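Pyroglutamyl-peptidase I (Fervidobacterium islandicum, PDB 6LTQ) probably removes pyroglutamate (5-oxoproline) from the amino terminus of peptides, as a cysteine peptidase of the pyroglutamyl-peptidase I family from a thermophilic bacterium. Local coordinates at residues R35-I48 / L203-L217. Sequence-based numbering, arbitrary orientation.
Sequences RIVKRLSKAVFPHI and LELQTKAVRLILENL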
loop_
_atom_site.group_PDB
_atom_site.type_symbol
_atom_site.label_atom_id
_atom_site.label_comp_id
_atom_site.label_asym_id
_atom_site.label_seq_id
_atom_site.Cartn_x
_atom_site.Cartn_y
_atom_site.Cartn_z
ATOM N N ARG D 35 18.963 8.510 -16.966
ATOM C CA ARG D 35 19.893 7.410 -17.238
ATOM C C ARG D 35 19.481 6.598 -18.460
ATOM O O ARG D 35 20.337 6.221 -19.268
ATOM C CB ARG D 35 20.006 6.483 -16.031
ATOM C CG ARG D 35 20.522 7.155 -14.799
ATOM C CD ARG D 35 22.036 7.154 -14.769
ATOM N NE ARG D 35 22.580 5.807 -14.881
ATOM C CZ ARG D 35 22.908 5.050 -13.840
ATOM N NH1 ARG D 35 23.404 3.834 -14.034
ATOM N NH2 ARG D 35 22.736 5.508 -12.605
ATOM N N ILE D 36 18.182 6.305 -18.615
ATOM C CA ILE D 36 17.726 5.541 -19.781
ATOM C C ILE D 36 17.980 6.319 -21.064
ATOM O O ILE D 36 18.362 5.746 -22.096
ATOM C CB ILE D 36 16.232 5.178 -19.666
ATOM C CG1 ILE D 36 15.958 4.232 -18.501
ATOM C CG2 ILE D 36 15.717 4.548 -20.981
ATOM C CD1 ILE D 36 14.452 3.958 -18.342
ATOM N N VAL D 37 17.704 7.625 -21.041
ATOM C CA VAL D 37 17.903 8.435 -22.236
ATOM C C VAL D 37 19.381 8.417 -22.632
ATOM O O VAL D 37 19.722 8.221 -23.807
ATOM C CB VAL D 37 17.392 9.869 -22.002
ATOM C CG1 VAL D 37 17.883 10.794 -23.132
ATOM C CG2 VAL D 37 15.856 9.905 -21.936
ATOM N N LYS D 38 20.270 8.572 -21.645
ATOM C CA LYS D 38 21.709 8.495 -21.909
ATOM C C LYS D 38 22.080 7.127 -22.454
ATOM O O LYS D 38 22.880 7.017 -23.388
ATOM C CB LYS D 38 22.511 8.787 -20.635
ATOM C CG LYS D 38 22.390 10.215 -20.101
ATOM C CD LYS D 38 23.276 10.411 -18.849
ATOM C CE LYS D 38 23.087 9.279 -17.818
ATOM N NZ LYS D 38 23.694 9.566 -16.480
ATOM N N ARG D 39 21.523 6.065 -21.875
ATOM C CA ARG D 39 21.849 4.727 -22.355
ATOM C C ARG D 39 21.409 4.518 -23.801
ATOM O O ARG D 39 22.133 3.908 -24.593
ATOM C CB ARG D 39 21.231 3.673 -21.439
ATOM C CG ARG D 39 21.610 2.267 -21.826
ATOM C CD ARG D 39 21.450 1.328 -20.654
ATOM N NE ARG D 39 22.523 1.485 -19.680
ATOM C CZ ARG D 39 22.704 0.665 -18.651
ATOM N NH1 ARG D 39 21.881 -0.363 -18.472
ATOM N NH2 ARG D 39 23.701 0.870 -17.801
ATOM N N LEU D 40 20.226 5.001 -24.161
ATOM C CA LEU D 40 19.661 4.772 -25.481
ATOM C C LEU D 40 20.170 5.780 -26.515
ATOM O O LEU D 40 19.818 5.666 -27.711
ATOM C CB LEU D 40 18.138 4.766 -25.409
ATOM C CG LEU D 40 17.551 3.527 -24.716
ATOM C CD1 LEU D 40 16.012 3.489 -24.764
ATOM C CD2 LEU D 40 18.132 2.191 -25.246
ATOM N N SER D 41 20.949 6.780 -26.046
ATOM C CA SER D 41 21.725 7.747 -26.835
ATOM C C SER D 41 22.342 7.154 -28.095
ATOM O O SER D 41 22.242 7.805 -29.145
ATOM C CB SER D 41 22.889 8.278 -25.947
ATOM O OG SER D 41 22.555 9.425 -25.125
ATOM N N LYS D 42 22.694 5.859 -28.049
ATOM C CA LYS D 42 23.263 5.089 -29.164
ATOM C C LYS D 42 22.134 4.469 -30.010
ATOM O O LYS D 42 21.827 3.269 -29.961
ATOM C CB LYS D 42 24.183 4.034 -28.573
ATOM C CG LYS D 42 24.816 4.565 -27.230
ATOM C CD LYS D 42 25.844 3.576 -26.691
ATOM C CE LYS D 42 26.384 3.912 -25.290
ATOM N NZ LYS D 42 27.864 4.152 -25.316
ATOM N N ALA D 43 21.525 5.329 -30.835
ATOM C CA ALA D 43 20.232 5.048 -31.467
ATOM C C ALA D 43 20.429 4.166 -32.701
ATOM O O ALA D 43 20.401 4.610 -33.848
ATOM C CB ALA D 43 19.534 6.356 -31.827
ATOM N N VAL D 44 20.589 2.873 -32.425
ATOM C CA VAL D 44 20.707 1.881 -33.492
ATOM C C VAL D 44 19.304 1.317 -33.692
ATOM O O VAL D 44 18.970 0.198 -33.298
ATOM C CB VAL D 44 21.745 0.803 -33.154
ATOM C CG1 VAL D 44 23.145 1.281 -33.493
ATOM C CG2 VAL D 44 21.656 0.404 -31.687
ATOM N N PHE D 45 18.448 2.134 -34.313
ATOM C CA PHE D 45 17.067 1.751 -34.612
ATOM C C PHE D 45 16.763 1.804 -36.101
ATOM O O PHE D 45 16.906 2.877 -36.721
ATOM C CB PHE D 45 16.101 2.642 -33.834
ATOM C CG PHE D 45 16.049 2.329 -32.370
ATOM C CD1 PHE D 45 15.305 1.257 -31.908
ATOM C CD2 PHE D 45 16.758 3.093 -31.459
ATOM C CE1 PHE D 45 15.262 0.956 -30.555
ATOM C CE2 PHE D 45 16.722 2.802 -30.108
ATOM C CZ PHE D 45 15.972 1.732 -29.655
ATOM N N PRO D 46 16.328 0.700 -36.724
ATOM C CA PRO D 46 16.198 0.673 -38.191
ATOM C C PRO D 46 15.071 1.530 -38.746
ATOM O O PRO D 46 15.135 1.916 -39.919
ATOM C CB PRO D 46 15.934 -0.812 -38.496
ATOM C CG PRO D 46 16.153 -1.547 -37.198
ATOM C CD PRO D 46 15.876 -0.561 -36.117
ATOM N N HIS D 47 14.041 1.828 -37.963
ATOM C CA HIS D 47 12.845 2.473 -38.486
ATOM C C HIS D 47 12.580 3.872 -37.947
ATOM O O HIS D 47 11.531 4.448 -38.265
ATOM C CB HIS D 47 11.614 1.605 -38.213
ATOM C CG HIS D 47 11.298 1.453 -36.758
ATOM N ND1 HIS D 47 12.244 1.099 -35.819
ATOM C CD2 HIS D 47 10.148 1.652 -36.075
ATOM C CE1 HIS D 47 11.679 1.053 -34.624
ATOM N NE2 HIS D 47 10.408 1.387 -34.752
ATOM N N ILE D 48 13.460 4.439 -37.128
ATOM C CA ILE D 48 13.180 5.733 -36.522
ATOM C C ILE D 48 14.434 6.589 -36.485
ATOM O O ILE D 48 15.563 6.082 -36.452
ATOM C CB ILE D 48 12.596 5.602 -35.088
ATOM C CG1 ILE D 48 13.625 4.997 -34.133
ATOM C CG2 ILE D 48 11.288 4.793 -35.083
ATOM C CD1 ILE D 48 13.115 4.834 -32.697
ATOM N N LEU D 203 17.885 -0.687 -13.768
ATOM C CA LEU D 203 18.074 0.102 -14.984
ATOM C C LEU D 203 18.007 -0.783 -16.217
ATOM O O LEU D 203 17.425 -0.398 -17.248
ATOM C CB LEU D 203 19.422 0.833 -14.930
ATOM C CG LEU D 203 19.736 1.690 -16.167
ATOM C CD1 LEU D 203 18.747 2.870 -16.303
ATOM C CD2 LEU D 203 21.176 2.188 -16.092
ATOM N N GLU D 204 18.564 -1.994 -16.129
ATOM C CA GLU D 204 18.560 -2.882 -17.283
ATOM C C GLU D 204 17.137 -3.208 -17.737
ATOM O O GLU D 204 16.815 -3.128 -18.931
ATOM C CB GLU D 204 19.355 -4.156 -16.966
ATOM C CG GLU D 204 20.773 -3.885 -16.389
ATOM C CD GLU D 204 20.799 -3.697 -14.861
ATOM O OE1 GLU D 204 20.763 -4.714 -14.125
ATOM O OE2 GLU D 204 20.891 -2.547 -14.382
ATOM N N LEU D 205 16.256 -3.530 -16.791
ATOM C CA LEU D 205 14.885 -3.877 -17.166
ATOM C C LEU D 205 14.103 -2.649 -17.628
ATOM O O LEU D 205 13.344 -2.724 -18.605
ATOM C CB LEU D 205 14.176 -4.574 -15.996
ATOM C CG LEU D 205 12.794 -5.157 -16.328
ATOM C CD1 LEU D 205 12.855 -6.170 -17.484
ATOM C CD2 LEU D 205 12.143 -5.779 -15.072
ATOM N N GLN D 206 14.283 -1.502 -16.962
ATOM C CA GLN D 206 13.614 -0.282 -17.419
ATOM C C GLN D 206 14.069 0.096 -18.828
ATOM O O GLN D 206 13.261 0.517 -19.665
ATOM C CB GLN D 206 13.893 0.886 -16.472
ATOM C CG GLN D 206 13.396 0.706 -15.058
ATOM C CD GLN D 206 13.333 2.017 -14.336
ATOM O OE1 GLN D 206 13.114 3.068 -14.951
ATOM N NE2 GLN D 206 13.531 1.981 -13.027
ATOM N N THR D 207 15.369 -0.028 -19.097
ATOM C CA THR D 207 15.878 0.274 -20.432
ATOM C C THR D 207 15.297 -0.686 -21.459
ATOM O O THR D 207 14.893 -0.273 -22.556
ATOM C CB THR D 207 17.404 0.226 -20.423
ATOM O OG1 THR D 207 17.892 1.183 -19.473
ATOM C CG2 THR D 207 17.962 0.568 -21.794
ATOM N N LYS D 208 15.216 -1.967 -21.111
ATOM C CA LYS D 208 14.599 -2.924 -22.015
ATOM C C LYS D 208 13.150 -2.539 -22.310
ATOM O O LYS D 208 12.689 -2.645 -23.459
ATOM C CB LYS D 208 14.695 -4.336 -21.427
ATOM C CG LYS D 208 13.985 -5.391 -22.259
ATOM C CD LYS D 208 14.168 -6.807 -21.693
ATOM C CE LYS D 208 13.410 -7.845 -22.517
ATOM N NZ LYS D 208 13.592 -9.247 -22.016
ATOM N N ALA D 209 12.417 -2.066 -21.298
ATOM C CA ALA D 209 11.023 -1.709 -21.532
ATOM C C ALA D 209 10.909 -0.570 -22.542
ATOM O O ALA D 209 10.131 -0.647 -23.500
ATOM C CB ALA D 209 10.348 -1.330 -20.214
ATOM N N VAL D 210 11.697 0.489 -22.350
ATOM C CA VAL D 210 11.636 1.627 -23.258
ATOM C C VAL D 210 12.137 1.223 -24.640
ATOM O O VAL D 210 11.586 1.652 -25.665
ATOM C CB VAL D 210 12.420 2.813 -22.674
ATOM C CG1 VAL D 210 12.480 3.966 -23.682
ATOM C CG2 VAL D 210 11.743 3.280 -21.362
ATOM N N ARG D 211 13.169 0.373 -24.688
ATOM C CA ARG D 211 13.664 -0.161 -25.960
ATOM C C ARG D 211 12.558 -0.877 -26.714
ATOM O O ARG D 211 12.346 -0.640 -27.909
ATOM C CB ARG D 211 14.881 -1.050 -25.666
ATOM C CG ARG D 211 15.664 -1.648 -26.847
ATOM C CD ARG D 211 16.095 -3.063 -26.682
ATOM N NE ARG D 211 16.944 -3.208 -25.494
ATOM C CZ ARG D 211 17.595 -4.296 -25.062
ATOM N NH1 ARG D 211 17.749 -5.381 -25.804
ATOM N NH2 ARG D 211 18.297 -4.200 -23.896
ATOM N N LEU D 212 11.775 -1.683 -26.002
ATOM C CA LEU D 212 10.693 -2.419 -26.640
ATOM C C LEU D 212 9.602 -1.495 -27.163
ATOM O O LEU D 212 8.953 -1.806 -28.172
ATOM C CB LEU D 212 10.092 -3.441 -25.671
ATOM C CG LEU D 212 10.902 -4.722 -25.450
ATOM C CD1 LEU D 212 10.472 -5.434 -24.150
ATOM C CD2 LEU D 212 10.763 -5.649 -26.663
ATOM N N ILE D 213 9.319 -0.401 -26.453
ATOM C CA ILE D 213 8.329 0.547 -26.957
ATOM C C ILE D 213 8.818 1.152 -28.270
ATOM O O ILE D 213 8.080 1.227 -29.261
ATOM C CB ILE D 213 8.027 1.637 -25.916
ATOM C CG1 ILE D 213 7.368 1.049 -24.651
ATOM C CG2 ILE D 213 7.121 2.714 -26.536
ATOM C CD1 ILE D 213 7.291 2.052 -23.513
ATOM N N LEU D 214 10.082 1.581 -28.290
ATOM C CA LEU D 214 10.655 2.183 -29.493
ATOM C C LEU D 214 10.693 1.190 -30.644
ATOM O O LEU D 214 10.387 1.548 -31.788
ATOM C CB LEU D 214 12.057 2.701 -29.195
ATOM C CG LEU D 214 12.138 3.907 -28.262
ATOM C CD1 LEU D 214 13.575 4.119 -27.783
ATOM C CD2 LEU D 214 11.554 5.180 -28.914
ATOM N N GLU D 215 11.042 -0.071 -30.362
ATOM C CA GLU D 215 11.135 -1.067 -31.425
ATOM C C GLU D 215 9.781 -1.411 -32.027
ATOM O O GLU D 215 9.734 -1.882 -33.166
ATOM C CB GLU D 215 11.769 -2.364 -30.913
ATOM C CG GLU D 215 13.270 -2.337 -30.769
ATOM C CD GLU D 215 13.811 -3.623 -30.158
ATOM O OE1 GLU D 215 13.001 -4.520 -29.848
ATOM O OE2 GLU D 215 15.034 -3.710 -29.925
ATOM N N ASN D 216 8.679 -1.209 -31.299
ATOM C CA ASN D 216 7.377 -1.673 -31.765
ATOM C C ASN D 216 6.397 -0.529 -32.023
ATOM O O ASN D 216 5.186 -0.759 -32.091
ATOM C CB ASN D 216 6.801 -2.675 -30.762
ATOM C CG ASN D 216 7.587 -3.965 -30.733
ATOM O OD1 ASN D 216 7.354 -4.855 -31.549
ATOM N ND2 ASN D 216 8.541 -4.069 -29.800
ATOM N N LEU D 217 6.918 0.685 -32.218
ATOM C CA LEU D 217 6.098 1.890 -32.240
ATOM C C LEU D 217 5.004 1.818 -33.296
ATOM O O LEU D 217 3.914 2.367 -33.105
ATOM C CB LEU D 217 6.993 3.102 -32.485
ATOM C CG LEU D 217 6.655 4.425 -31.807
ATOM C CD1 LEU D 217 6.013 4.203 -30.446
ATOM C CD2 LEU D 217 7.920 5.235 -31.661
#
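Ile36 and Leu40, one helical turn apart, enter helix 203-215 as knobs into holes, a worked example of two helices crossing at -65° on a shared sheet. Ile36 settles among Leu203, Gln206, Thr207 and Val210, its CD1 lying 3.6 Å from Gln206 CB. The next hole, formed by Thr207, Val210, Arg211 and Leu214, takes Leu40, whose CD1 meets Val210 CG1 at 3.7 Å. Thr207 borders both holes: OG1 faces Ile36 CG1 while hydrogen-bonding to Leu203 O (2.8 Å), and with OG1 beside the backbone N (chi1 -59°) CG2 aims at Leu40 CD2 and Arg39 CD. A glycine here would probably open a gap under Arg39 CD and Leu40 CD2 and leave Leu203 O without its second donor. The solvent-facing side interlocks less: exposed Arg39 lays one guanidinium face over Leu203 CD2, yet its NH1 stays 4.7 Å from Glu204 OE2. In the loop after helix 32-40, Phe45 rests CZ on Leu214 CD1, and His47 NE2 gives Leu214 O a weak, bent hydrogen bond (3.0 Å, 122°). Beneath, Ile36 and Val210 touch Leu81 of strand 77-83, and Leu214 reaches Val17 of strand 15-22, which places both helices on one face of the central sheet.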